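Local coordinates for SufC protein (Thermus thermophilus, PDB 2D2E) that probably hydrolyses ATP as the cytoplasmic ABC-type ATPase of the Suf system for iron-sulphur cluster assembly, at residues Gln3-Asp8 against Asn23-Lys28; Gln156-Glu161 against Val186-Gly191; Thr163-Asp168 against Pro192-Leu197; Ile209-Val214 against Gly226-Ala231. All coordinates share one frame; numbering follows the deposited sequence.

Contact 1 of 4, residues Gln3-Asp8 against Asn23-Lys28; sequences QLEIRD and NLVVPK
Asn23 meets both Arg7 and Asp8 through one atom, its amide oxygen OD1. Arg7 NH1 donates to OD1 from 3.1 Å and the backbone N of Asp8 from 2.8 Å; the two donors stand over opposite faces of the amide. OD1 itself lies in the guanidinium plane, which is turned 51° from the amide. Arg7 begins by leading away from Asn23, and the bend at its second torsion (chi2 78°) swings CD round so that the long side chain can return. A water joins Asn23 ND2 to Asp8 OD1, which also bonds Trp10.

Further along, Val25 spreads its methyls: CG1 lies 3.5 Å from Gln3 NE2, and CG2 is 3.7 Å from Glu5 OE2. Both chains cross the branched Val25 obliquely, their polar ends near its methyls, which suits a partly exposed strand face. The other face is apolar. There Ile6 and Leu24 lie side by side, with Ile6 CD1 4.0 Å from Leu24 CB, while Ile6 N bonds Leu24 O at 2.9 Å.

These strands form an antiparallel hairpin. Strand 60-64 pairs with 3-8 along its other edge, Leu24 and Val26 pack on strand 31-35, and Leu4 reaches Tyr164 of strand 164-168.

Contact 2 of 4, residues Gln156-Glu161 against Val186-Gly191; sequences QLLVLE and VNAMRG
Asn187 OD1 receives Arg190 NE at 2.9 Å, in the plane of both amide and guanidinium, and Arg190 NH2 through a weaker bond at 3.4 Å. This ties the residue just beyond helix 176-189 back to its last turn; Asn187 ND2 and Arg190 NH2 continue to the carbonyls of Tyr208 and Gln210.

The opposing helix is met by apolar groups instead. Met189 has the largest share of the contact, and its unbranched, flexible chain can fold against both leucines. Its CG rests 3.9 Å from Leu157 CD2. Beyond it the chain bends twice, chi2 (-66°) setting SD and chi3 (-74°) setting CE, which comes to 3.8 Å from Leu157 O. Leu158 slides past Met189 in the opposite direction, its CD2 near Met189 SD. Glu161, with positive phi (49°), takes the chain out of helix 148-160, and its CA lies 4.3 Å from Met189 CE.

Helix 176-189 packs on the core strands, Val186 touching Leu167, while helix 148-160 lies between strand 164-168 and helices 97-109 and 115-129, as in the helical subdomain of ABC ATPases. There this helix follows the signature motif, consistent with the sequence just before helix 148-160.

Contact 3 of 4, residues Thr163-Asp168 against Pro192-Leu197; sequences TYAVLD and PNFGAL
Tyr164 lays its ring beside the backbone of Gly195, its neighbour across the two parallel strands. Its first torsion (chi1 -66°) puts CG beside the backbone N; Gly195 O lies obliquely to the ring, and CD2 is 3.9 Å from Gly195 CA. A residue without a side chain suits this spot, since a beta carbon would fall about 3.0 Å from Tyr164 CE2. The hydroxyl of Tyr164 bonds Asp65, linking it to the turn between strands 60-64 and 67-68 of the antiparallel sheet.

Phe194 turns to the other side of the sheet. Its CG stands anti to the backbone N (chi1 174°), and CE1 lies 4.0 Å from Ala165 CB, again obliquely. Small Ala165, which shares its face with Ala196, lets Leu157 of helix 148-160 approach; Met189 touches Phe194.

The pairing belongs to a beta-alpha-beta crossover, in which helix 176-189 connects strands 164-168 and 195-199. The sequence of strand 164-168, apolar residues leading to Asp168, fits the Walker B motif. Asp168 OD1 bonds the hydroxyl of Ser43, seen to bind magnesium in a structure of this protein.

Leu197 shares the Tyr164 face with Val166 and extends onto His32 and Leu34 of strand 31-35. Backbone bonds fix the register: Gly195 N to Thr163 O at 2.9 Å, Leu197 N to Ala165 O at 3.0 Å. At the Thr163 end, a water bridges Thr163 OG1 and the carbonyl O of Asn193.

Contact 4 of 4, residues Ile209-Val214 against Gly226-Ala231; sequences IQPDKV and GGPELA
Val214 and Gly226 form an antiparallel hydrogen-bonded pair: Val214 N donates to Gly226 O at 2.8 Å (N-H...O 165°), and Gly226 N returns to Val214 O at 2.9 Å, less straight at 146°. The branched side chain of Val214 divides its methyls between the groups that follow Gly226. CG2, anti to the carbonyl carbon, comes to 3.5 Å from Gly227 O and 4.1 Å from Ala231 CB. CG1 faces Leu230 CD2 at 4.3 Å. A compact, beta-branched residue therefore fits the angle between strand and helix, and small Ala231 lets the helix come close.

Beside this pair, two prolines meet: Pro228 CG touches Pro211 O at 3.2 Å, and the CG atoms of Pro211 and Pro228 stand 4.2 Å apart. Proline fits the first turn of a helix because no backbone N-H is needed there. Gly227 O accepts Leu230 N at 3.0 Å as that turn forms. The two glycines suit the corner: a beta carbon on Gly226 would be crowded by Leu230 CB, and one on Gly227 would clash with Glu229 OE1.

Farther out, strand 31-35 touches both segments. Asp212 OD2 takes the backbone N of Val31, Lys213 shares a backbone hydrogen bond with Ala33, and Ala231 rests on Met35. The arrangement is that of a beta hairpin, strands 213-218 and 221-226, at the edge of the P-loop NTPase core sheet, from which the chain turns directly into helix 228-237.

In the fold
Contact 3 is the most buried of the four and lies nearest the chain centre; contacts 1, 2 and 4 are only partly buried. Contacts 3 and 4 belong to the same mixed sheet, one a parallel pairing at its edge strand 164-168, the other the start of the hairpin at its opposite edge. Contact 1 is a hairpin pairing of the separate antiparallel sheet and meets contact 3 where Lys28 packs on Thr163 and Tyr164. Contact 2 shares helix 176-189 of the crossover with contact 3, and its Leu157 touches Ala165. Backbone hydrogen bonds carry contacts 1, 3 and 4, whereas contact 2 relies on apolar packing. Side-chain polar bonds across the segments appear in contact 1, toward the surface.

Contact 1 of 4, residues Gln3-Asp8 against Asn23-Lys28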
loop_
_atom_site.group_PDB
_atom_site.type_symbol
_atom_site.label_atom_id
_atom_site.label_comp_id
_atom_site.label_asym_id
_atom_site.label_seq_id
_atom_site.Cartn_x
_atom_site.Cartn_y
_atom_site.Cartn_z
ATOM N N GLN A 3 -12.514 2.384 9.493
ATOM C CA GLN A 3 -11.068 2.580 9.595
ATOM C C GLN A 3 -10.330 1.251 9.522
ATOM O O GLN A 3 -10.912 0.184 9.727
ATOM C CB GLN A 3 -10.719 3.269 10.930
ATOM C CG GLN A 3 -11.081 2.439 12.160
ATOM C CD GLN A 3 -10.962 3.207 13.481
ATOM O OE1 GLN A 3 -10.749 2.608 14.542
ATOM N NE2 GLN A 3 -11.101 4.516 13.424
ATOM N N LEU A 4 -9.033 1.362 9.198
ATOM C CA LEU A 4 -8.129 0.239 9.174
ATOM C C LEU A 4 -7.309 0.403 10.451
ATOM O O LEU A 4 -6.663 1.444 10.628
ATOM C CB LEU A 4 -7.205 0.217 7.966
ATOM C CG LEU A 4 -6.141 -0.881 7.951
ATOM C CD1 LEU A 4 -6.801 -2.250 7.922
ATOM C CD2 LEU A 4 -5.221 -0.711 6.758
ATOM N N GLU A 5 -7.328 -0.562 11.355
ATOM C CA GLU A 5 -6.624 -0.374 12.609
ATOM C C GLU A 5 -5.712 -1.529 12.962
ATOM O O GLU A 5 -6.099 -2.684 12.887
ATOM C CB GLU A 5 -7.631 -0.154 13.761
ATOM C CG GLU A 5 -7.005 -0.308 15.137
ATOM C CD GLU A 5 -7.934 0.062 16.306
ATOM O OE1 GLU A 5 -9.151 -0.224 16.222
ATOM O OE2 GLU A 5 -7.434 0.631 17.298
ATOM N N ILE A 6 -4.485 -1.230 13.330
ATOM C CA ILE A 6 -3.519 -2.164 13.835
ATOM C C ILE A 6 -3.575 -1.917 15.315
ATOM O O ILE A 6 -3.326 -0.786 15.769
ATOM C CB ILE A 6 -2.112 -1.943 13.265
ATOM C CG1 ILE A 6 -2.124 -2.116 11.746
ATOM C CG2 ILE A 6 -1.110 -2.906 13.884
ATOM C CD1 ILE A 6 -2.340 -0.835 10.974
ATOM N N ARG A 7 -3.898 -2.944 16.106
ATOM C CA ARG A 7 -4.052 -2.786 17.548
ATOM C C ARG A 7 -3.159 -3.706 18.385
ATOM O O ARG A 7 -3.271 -4.930 18.327
ATOM C CB ARG A 7 -5.501 -3.025 17.929
ATOM C CG ARG A 7 -5.773 -2.970 19.430
ATOM C CD ARG A 7 -5.835 -1.530 19.892
ATOM N NE ARG A 7 -6.241 -1.421 21.294
ATOM C CZ ARG A 7 -5.403 -1.143 22.293
ATOM N NH1 ARG A 7 -4.107 -0.943 22.049
ATOM N NH2 ARG A 7 -5.861 -1.067 23.541
ATOM N N ASP A 8 -2.287 -3.089 19.177
ATOM C CA ASP A 8 -1.370 -3.802 20.085
ATOM C C ASP A 8 -0.726 -5.002 19.408
ATOM O O ASP A 8 -0.759 -6.116 19.939
ATOM C CB ASP A 8 -2.130 -4.232 21.331
ATOM C CG ASP A 8 -1.281 -4.862 22.407
ATOM O OD1 ASP A 8 -0.174 -4.349 22.678
ATOM O OD2 ASP A 8 -1.721 -5.872 22.997
ATOM N N ASN A 23 0.428 0.361 17.256
ATOM C CA ASN A 23 -0.928 0.914 17.312
ATOM C C ASN A 23 -0.955 1.961 16.209
ATOM O O ASN A 23 -0.222 2.938 16.271
ATOM C CB ASN A 23 -1.192 1.549 18.670
ATOM C CG ASN A 23 -1.323 0.506 19.753
ATOM O OD1 ASN A 23 -2.201 -0.352 19.686
ATOM N ND2 ASN A 23 -0.429 0.552 20.738
ATOM N N LEU A 24 -1.792 1.740 15.194
ATOM C CA LEU A 24 -1.851 2.645 14.054
ATOM C C LEU A 24 -3.245 2.581 13.456
ATOM O O LEU A 24 -3.684 1.518 13.054
ATOM C CB LEU A 24 -0.807 2.202 13.006
ATOM C CG LEU A 24 -0.370 3.209 11.922
ATOM C CD1 LEU A 24 0.929 2.739 11.281
ATOM C CD2 LEU A 24 -1.443 3.359 10.864
ATOM N N VAL A 25 -3.928 3.723 13.400
ATOM C CA VAL A 25 -5.284 3.791 12.835
ATOM C C VAL A 25 -5.348 4.686 11.603
ATOM O O VAL A 25 -4.886 5.822 11.656
ATOM C CB VAL A 25 -6.287 4.382 13.873
ATOM C CG1 VAL A 25 -7.650 4.572 13.243
ATOM C CG2 VAL A 25 -6.426 3.441 15.055
ATOM N N VAL A 26 -5.906 4.183 10.502
ATOM C CA VAL A 26 -6.081 5.007 9.298
ATOM C C VAL A 26 -7.583 5.096 9.004
ATOM O O VAL A 26 -8.199 4.119 8.569
ATOM C CB VAL A 26 -5.401 4.410 8.055
ATOM C CG1 VAL A 26 -5.581 5.361 6.853
ATOM C CG2 VAL A 26 -3.903 4.211 8.314
ATOM N N PRO A 27 -8.193 6.267 9.235
ATOM C CA PRO A 27 -9.633 6.390 8.955
ATOM C C PRO A 27 -9.905 6.308 7.459
ATOM O O PRO A 27 -9.126 6.821 6.660
ATOM C CB PRO A 27 -9.977 7.783 9.477
ATOM C CG PRO A 27 -8.948 8.034 10.572
ATOM C CD PRO A 27 -7.674 7.469 9.913
ATOM N N LYS A 28 -11.004 5.664 7.082
ATOM C CA LYS A 28 -11.380 5.600 5.676
ATOM C C LYS A 28 -11.606 7.071 5.276
ATOM O O LYS A 28 -12.255 7.836 6.001
ATOM C CB LYS A 28 -12.665 4.774 5.510
ATOM C CG LYS A 28 -12.983 4.435 4.052
ATOM C CD LYS A 28 -14.298 3.660 3.937
ATOM C CE LYS A 28 -14.196 2.293 4.594
ATOM N NZ LYS A 28 -15.457 1.489 4.430
HETATM O O HOH W 1 -0.263 -1.700 22.806
#

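Contact 2 of 4, residues Gln156-Glu161 against Val186-Gly191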
loop_
_atom_site.group_PDB
_atom_site.type_symbol
_atom_site.label_atom_id
_atom_site.label_comp_id
_atom_site.label_asym_id
_atom_site.label_seq_id
_atom_site.Cartn_x
_atom_site.Cartn_y
_atom_site.Cartn_z
ATOM N N GLN A 156 -3.741 -1.524 -11.413
ATOM C CA GLN A 156 -4.546 -2.491 -10.665
ATOM C C GLN A 156 -5.243 -1.774 -9.502
ATOM O O GLN A 156 -6.390 -2.070 -9.169
ATOM C CB GLN A 156 -3.688 -3.614 -10.083
ATOM C CG GLN A 156 -3.134 -4.537 -11.120
ATOM C CD GLN A 156 -2.408 -5.689 -10.479
ATOM O OE1 GLN A 156 -3.001 -6.464 -9.718
ATOM N NE2 GLN A 156 -1.120 -5.797 -10.759
ATOM N N LEU A 157 -4.539 -0.846 -8.865
ATOM C CA LEU A 157 -5.129 -0.104 -7.744
ATOM C C LEU A 157 -6.436 0.572 -8.144
ATOM O O LEU A 157 -7.429 0.490 -7.426
ATOM C CB LEU A 157 -4.159 0.976 -7.229
ATOM C CG LEU A 157 -4.665 1.860 -6.074
ATOM C CD1 LEU A 157 -4.721 1.049 -4.754
ATOM C CD2 LEU A 157 -3.725 3.057 -5.900
ATOM N N LEU A 158 -6.432 1.252 -9.287
ATOM C CA LEU A 158 -7.634 1.943 -9.746
ATOM C C LEU A 158 -8.730 1.005 -10.245
ATOM O O LEU A 158 -9.916 1.238 -9.995
ATOM C CB LEU A 158 -7.277 2.939 -10.854
ATOM C CG LEU A 158 -6.890 4.348 -10.389
ATOM C CD1 LEU A 158 -6.434 5.144 -11.570
ATOM C CD2 LEU A 158 -8.070 5.041 -9.746
ATOM N N VAL A 159 -8.340 -0.051 -10.947
ATOM C CA VAL A 159 -9.321 -0.994 -11.487
ATOM C C VAL A 159 -9.973 -1.932 -10.471
ATOM O O VAL A 159 -11.186 -2.204 -10.549
ATOM C CB VAL A 159 -8.673 -1.822 -12.633
ATOM C CG1 VAL A 159 -9.615 -2.913 -13.119
ATOM C CG2 VAL A 159 -8.325 -0.879 -13.811
ATOM N N LEU A 160 -9.180 -2.415 -9.518
ATOM C CA LEU A 160 -9.682 -3.333 -8.498
ATOM C C LEU A 160 -10.513 -2.649 -7.416
ATOM O O LEU A 160 -11.221 -3.316 -6.666
ATOM C CB LEU A 160 -8.527 -4.101 -7.854
ATOM C CG LEU A 160 -7.812 -5.100 -8.775
ATOM C CD1 LEU A 160 -6.689 -5.793 -8.016
ATOM C CD2 LEU A 160 -8.804 -6.124 -9.292
ATOM N N GLU A 161 -10.421 -1.326 -7.336
ATOM C CA GLU A 161 -11.193 -0.567 -6.350
ATOM C C GLU A 161 -11.160 -1.055 -4.902
ATOM O O GLU A 161 -12.192 -1.328 -4.304
ATOM C CB GLU A 161 -12.660 -0.503 -6.791
ATOM C CG GLU A 161 -12.914 0.240 -8.078
ATOM C CD GLU A 161 -14.385 0.525 -8.274
ATOM O OE1 GLU A 161 -15.177 -0.442 -8.303
ATOM O OE2 GLU A 161 -14.742 1.717 -8.391
ATOM N N VAL A 186 -2.465 7.158 -5.961
ATOM C CA VAL A 186 -3.073 7.396 -4.657
ATOM C C VAL A 186 -3.946 8.653 -4.681
ATOM O O VAL A 186 -5.039 8.650 -4.139
ATOM C CB VAL A 186 -1.990 7.472 -3.549
ATOM C CG1 VAL A 186 -2.618 7.893 -2.212
ATOM C CG2 VAL A 186 -1.342 6.098 -3.388
ATOM N N ASN A 187 -3.493 9.713 -5.330
ATOM C CA ASN A 187 -4.300 10.937 -5.369
ATOM C C ASN A 187 -5.594 10.717 -6.170
ATOM O O ASN A 187 -6.633 11.298 -5.855
ATOM C CB ASN A 187 -3.474 12.094 -5.941
ATOM C CG ASN A 187 -2.434 12.618 -4.945
ATOM O OD1 ASN A 187 -2.705 12.716 -3.747
ATOM N ND2 ASN A 187 -1.249 12.972 -5.448
ATOM N N ALA A 188 -5.540 9.865 -7.189
ATOM C CA ALA A 188 -6.732 9.591 -7.987
ATOM C C ALA A 188 -7.781 8.771 -7.203
ATOM O O ALA A 188 -8.978 8.865 -7.464
ATOM C CB ALA A 188 -6.339 8.871 -9.261
ATOM N N MET A 189 -7.326 7.976 -6.240
ATOM C CA MET A 189 -8.214 7.164 -5.408
ATOM C C MET A 189 -8.773 7.903 -4.200
ATOM O O MET A 189 -9.721 7.411 -3.577
ATOM C CB MET A 189 -7.473 5.918 -4.871
ATOM C CG MET A 189 -7.161 4.878 -5.938
ATOM S SD MET A 189 -8.676 4.153 -6.601
ATOM C CE MET A 189 -9.212 3.066 -5.274
ATOM N N ARG A 190 -8.175 9.046 -3.846
ATOM C CA ARG A 190 -8.623 9.794 -2.666
ATOM C C ARG A 190 -10.115 10.030 -2.693
ATOM O O ARG A 190 -10.668 10.492 -3.694
ATOM C CB ARG A 190 -7.940 11.147 -2.565
ATOM C CG ARG A 190 -6.543 11.119 -2.090
ATOM C CD ARG A 190 -6.148 12.549 -1.769
ATOM N NE ARG A 190 -4.716 12.707 -1.603
ATOM C CZ ARG A 190 -4.119 12.954 -0.444
ATOM N NH1 ARG A 190 -4.828 13.075 0.673
ATOM N NH2 ARG A 190 -2.810 13.092 -0.414
ATOM N N GLY A 191 -10.755 9.741 -1.573
ATOM C CA GLY A 191 -12.199 9.885 -1.494
ATOM C C GLY A 191 -12.690 9.311 -0.179
ATOM O O GLY A 191 -11.941 8.642 0.551
#

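Contact 3 of 4, residues Thr163-Asp168 against Pro192-Leu197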
loop_
_atom_site.group_PDB
_atom_site.type_symbol
_atom_site.label_atom_id
_atom_site.label_comp_id
_atom_site.label_asym_id
_atom_site.label_seq_id
_atom_site.Cartn_x
_atom_site.Cartn_y
_atom_site.Cartn_z
ATOM N N THR A 163 -10.731 -0.926 -0.764
ATOM C CA THR A 163 -11.168 0.052 0.227
ATOM C C THR A 163 -9.964 0.625 0.936
ATOM O O THR A 163 -9.950 1.801 1.268
ATOM C CB THR A 163 -12.102 -0.605 1.251
ATOM O OG1 THR A 163 -13.253 -1.105 0.557
ATOM C CG2 THR A 163 -12.548 0.379 2.304
ATOM N N TYR A 164 -8.968 -0.227 1.196
ATOM C CA TYR A 164 -7.743 0.244 1.835
ATOM C C TYR A 164 -6.549 -0.273 1.037
ATOM O O TYR A 164 -6.597 -1.357 0.471
ATOM C CB TYR A 164 -7.601 -0.282 3.265
ATOM C CG TYR A 164 -8.653 0.240 4.209
ATOM C CD1 TYR A 164 -9.816 -0.488 4.460
ATOM C CD2 TYR A 164 -8.497 1.479 4.823
ATOM C CE1 TYR A 164 -10.801 0.003 5.305
ATOM C CE2 TYR A 164 -9.483 1.984 5.671
ATOM C CZ TYR A 164 -10.627 1.234 5.905
ATOM O OH TYR A 164 -11.587 1.737 6.762
ATOM N N ALA A 165 -5.487 0.517 0.993
ATOM C CA ALA A 165 -4.262 0.100 0.312
ATOM C C ALA A 165 -3.060 0.479 1.146
ATOM O O ALA A 165 -2.958 1.604 1.632
ATOM C CB ALA A 165 -4.152 0.762 -1.076
ATOM N N VAL A 166 -2.138 -0.467 1.273
ATOM C CA VAL A 166 -0.900 -0.253 2.038
ATOM C C VAL A 166 0.163 -0.329 0.960
ATOM O O VAL A 166 0.327 -1.388 0.327
ATOM C CB VAL A 166 -0.690 -1.376 3.080
ATOM C CG1 VAL A 166 0.655 -1.172 3.823
ATOM C CG2 VAL A 166 -1.826 -1.371 4.079
ATOM N N LEU A 167 0.842 0.789 0.719
ATOM C CA LEU A 167 1.849 0.873 -0.344
ATOM C C LEU A 167 3.223 1.157 0.194
ATOM O O LEU A 167 3.492 2.265 0.664
ATOM C CB LEU A 167 1.459 1.978 -1.314
ATOM C CG LEU A 167 0.033 1.759 -1.817
ATOM C CD1 LEU A 167 -0.350 2.931 -2.704
ATOM C CD2 LEU A 167 -0.066 0.439 -2.571
ATOM N N ASP A 168 4.105 0.167 0.106
ATOM C CA ASP A 168 5.453 0.372 0.643
ATOM C C ASP A 168 6.358 0.810 -0.516
ATOM O O ASP A 168 6.630 0.020 -1.435
ATOM C CB ASP A 168 5.939 -0.920 1.301
ATOM C CG ASP A 168 7.264 -0.743 2.046
ATOM O OD1 ASP A 168 7.603 -1.603 2.890
ATOM O OD2 ASP A 168 7.968 0.251 1.778
ATOM N N PRO A 192 -13.981 9.488 0.123
ATOM C CA PRO A 192 -14.564 8.997 1.368
ATOM C C PRO A 192 -14.593 7.491 1.548
ATOM O O PRO A 192 -14.745 6.997 2.661
ATOM C CB PRO A 192 -15.970 9.609 1.349
ATOM C CG PRO A 192 -16.283 9.700 -0.116
ATOM C CD PRO A 192 -14.974 10.205 -0.698
ATOM N N ASN A 193 -14.401 6.769 0.456
ATOM C CA ASN A 193 -14.477 5.321 0.468
ATOM C C ASN A 193 -13.130 4.633 0.315
ATOM O O ASN A 193 -13.067 3.440 0.013
ATOM C CB ASN A 193 -15.407 4.882 -0.664
ATOM C CG ASN A 193 -16.750 5.625 -0.622
ATOM O OD1 ASN A 193 -17.419 5.631 0.417
ATOM N ND2 ASN A 193 -17.137 6.265 -1.732
ATOM N N PHE A 194 -12.060 5.382 0.531
ATOM C CA PHE A 194 -10.725 4.813 0.379
ATOM C C PHE A 194 -9.785 5.327 1.474
ATOM O O PHE A 194 -9.833 6.495 1.815
ATOM C CB PHE A 194 -10.200 5.252 -0.991
ATOM C CG PHE A 194 -8.761 4.881 -1.258
ATOM C CD1 PHE A 194 -8.429 3.582 -1.608
ATOM C CD2 PHE A 194 -7.769 5.845 -1.216
ATOM C CE1 PHE A 194 -7.116 3.245 -1.922
ATOM C CE2 PHE A 194 -6.432 5.512 -1.533
ATOM C CZ PHE A 194 -6.122 4.216 -1.885
ATOM N N GLY A 195 -8.966 4.437 2.033
ATOM C CA GLY A 195 -7.974 4.855 3.007
ATOM C C GLY A 195 -6.645 4.259 2.548
ATOM O O GLY A 195 -6.620 3.182 1.943
ATOM N N ALA A 196 -5.541 4.945 2.818
ATOM C CA ALA A 196 -4.238 4.414 2.415
ATOM C C ALA A 196 -3.147 4.686 3.445
ATOM O O ALA A 196 -3.211 5.661 4.207
ATOM C CB ALA A 196 -3.818 5.034 1.091
ATOM N N LEU A 197 -2.146 3.809 3.454
ATOM C CA LEU A 197 -0.986 3.986 4.324
ATOM C C LEU A 197 0.204 3.854 3.372
ATOM O O LEU A 197 0.393 2.805 2.758
ATOM C CB LEU A 197 -0.930 2.878 5.389
ATOM C CG LEU A 197 0.270 2.968 6.358
ATOM C CD1 LEU A 197 0.195 4.251 7.183
ATOM C CD2 LEU A 197 0.308 1.753 7.266
HETATM O O HOH W 2 -14.878 1.301 -0.537
#

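Contact 4 of 4, residues Ile209-Val214 against Gly226-Ala231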
loop_
_atom_site.group_PDB
_atom_site.type_symbol
_atom_site.label_atom_id
_atom_site.label_comp_id
_atom_site.label_asym_id
_atom_site.label_seq_id
_atom_site.Cartn_x
_atom_site.Cartn_y
_atom_site.Cartn_z
ATOM N N ILE A 209 2.249 13.226 -2.406
ATOM C CA ILE A 209 1.058 12.676 -1.752
ATOM C C ILE A 209 1.029 13.344 -0.385
ATOM O O ILE A 209 1.734 12.906 0.517
ATOM C CB ILE A 209 1.156 11.141 -1.480
ATOM C CG1 ILE A 209 1.518 10.382 -2.750
ATOM C CG2 ILE A 209 -0.175 10.637 -0.930
ATOM C CD1 ILE A 209 1.646 8.847 -2.570
ATOM N N GLN A 210 0.225 14.386 -0.221
ATOM C CA GLN A 210 0.162 15.059 1.068
ATOM C C GLN A 210 -0.593 14.171 2.080
ATOM O O GLN A 210 -1.764 13.860 1.882
ATOM C CB GLN A 210 -0.559 16.390 0.909
ATOM C CG GLN A 210 -0.803 17.072 2.243
ATOM C CD GLN A 210 -0.983 18.573 2.122
ATOM O OE1 GLN A 210 -0.616 19.170 1.110
ATOM N NE2 GLN A 210 -1.523 19.208 3.147
ATOM N N PRO A 211 0.064 13.765 3.178
ATOM C CA PRO A 211 -0.598 12.917 4.171
ATOM C C PRO A 211 -1.415 13.695 5.211
ATOM O O PRO A 211 -1.060 14.824 5.580
ATOM C CB PRO A 211 0.567 12.175 4.827
ATOM C CG PRO A 211 1.659 13.236 4.834
ATOM C CD PRO A 211 1.516 13.879 3.444
ATOM N N ASP A 212 -2.506 13.092 5.652
ATOM C CA ASP A 212 -3.345 13.681 6.689
ATOM C C ASP A 212 -2.677 13.474 8.041
ATOM O O ASP A 212 -2.869 14.261 8.975
ATOM C CB ASP A 212 -4.717 13.015 6.690
ATOM C CG ASP A 212 -5.452 13.260 5.412
ATOM O OD1 ASP A 212 -5.741 14.446 5.105
ATOM O OD2 ASP A 212 -5.726 12.288 4.699
ATOM N N LYS A 213 -1.874 12.415 8.145
ATOM C CA LYS A 213 -1.180 12.090 9.396
ATOM C C LYS A 213 0.083 11.303 9.058
ATOM O O LYS A 213 0.109 10.552 8.076
ATOM C CB LYS A 213 -2.090 11.247 10.312
ATOM C CG LYS A 213 -1.502 10.953 11.710
ATOM C CD LYS A 213 -2.588 10.355 12.608
ATOM C CE LYS A 213 -2.111 10.036 14.014
ATOM N NZ LYS A 213 -3.273 9.526 14.838
ATOM N N VAL A 214 1.126 11.529 9.848
ATOM C CA VAL A 214 2.400 10.839 9.717
ATOM C C VAL A 214 2.679 10.065 11.004
ATOM O O VAL A 214 2.584 10.631 12.102
ATOM C CB VAL A 214 3.548 11.844 9.505
ATOM C CG1 VAL A 214 4.898 11.101 9.527
ATOM C CG2 VAL A 214 3.341 12.579 8.188
ATOM N N GLY A 226 2.116 12.969 13.825
ATOM C CA GLY A 226 1.911 14.389 13.580
ATOM C C GLY A 226 1.377 14.647 12.192
ATOM O O GLY A 226 0.942 13.713 11.512
ATOM N N GLY A 227 1.378 15.913 11.776
ATOM C CA GLY A 227 0.933 16.231 10.431
ATOM C C GLY A 227 2.127 16.143 9.491
ATOM O O GLY A 227 3.201 15.632 9.872
ATOM N N PRO A 228 1.986 16.630 8.250
ATOM C CA PRO A 228 3.053 16.612 7.247
ATOM C C PRO A 228 4.338 17.287 7.740
ATOM O O PRO A 228 5.446 16.937 7.307
ATOM C CB PRO A 228 2.444 17.378 6.070
ATOM C CG PRO A 228 0.976 17.178 6.233
ATOM C CD PRO A 228 0.755 17.243 7.718
ATOM N N GLU A 229 4.186 18.264 8.638
ATOM C CA GLU A 229 5.340 18.982 9.157
ATOM C C GLU A 229 6.317 18.044 9.854
ATOM O O GLU A 229 7.524 18.301 9.875
ATOM C CB GLU A 229 4.903 20.082 10.140
ATOM C CG GLU A 229 4.251 19.543 11.403
ATOM C CD GLU A 229 2.734 19.461 11.306
ATOM O OE1 GLU A 229 2.184 19.410 10.186
ATOM O OE2 GLU A 229 2.077 19.446 12.370
ATOM N N LEU A 230 5.799 16.965 10.436
ATOM C CA LEU A 230 6.668 16.007 11.123
ATOM C C LEU A 230 7.571 15.315 10.113
ATOM O O LEU A 230 8.754 15.115 10.366
ATOM C CB LEU A 230 5.850 14.965 11.883
ATOM C CG LEU A 230 6.635 13.822 12.556
ATOM C CD1 LEU A 230 7.728 14.391 13.495
ATOM C CD2 LEU A 230 5.658 12.920 13.323
ATOM N N ALA A 231 7.026 14.949 8.953
ATOM C CA ALA A 231 7.857 14.308 7.933
ATOM C C ALA A 231 8.898 15.300 7.428
ATOM O O ALA A 231 10.033 14.938 7.153
ATOM C CB ALA A 231 6.990 13.828 6.761
#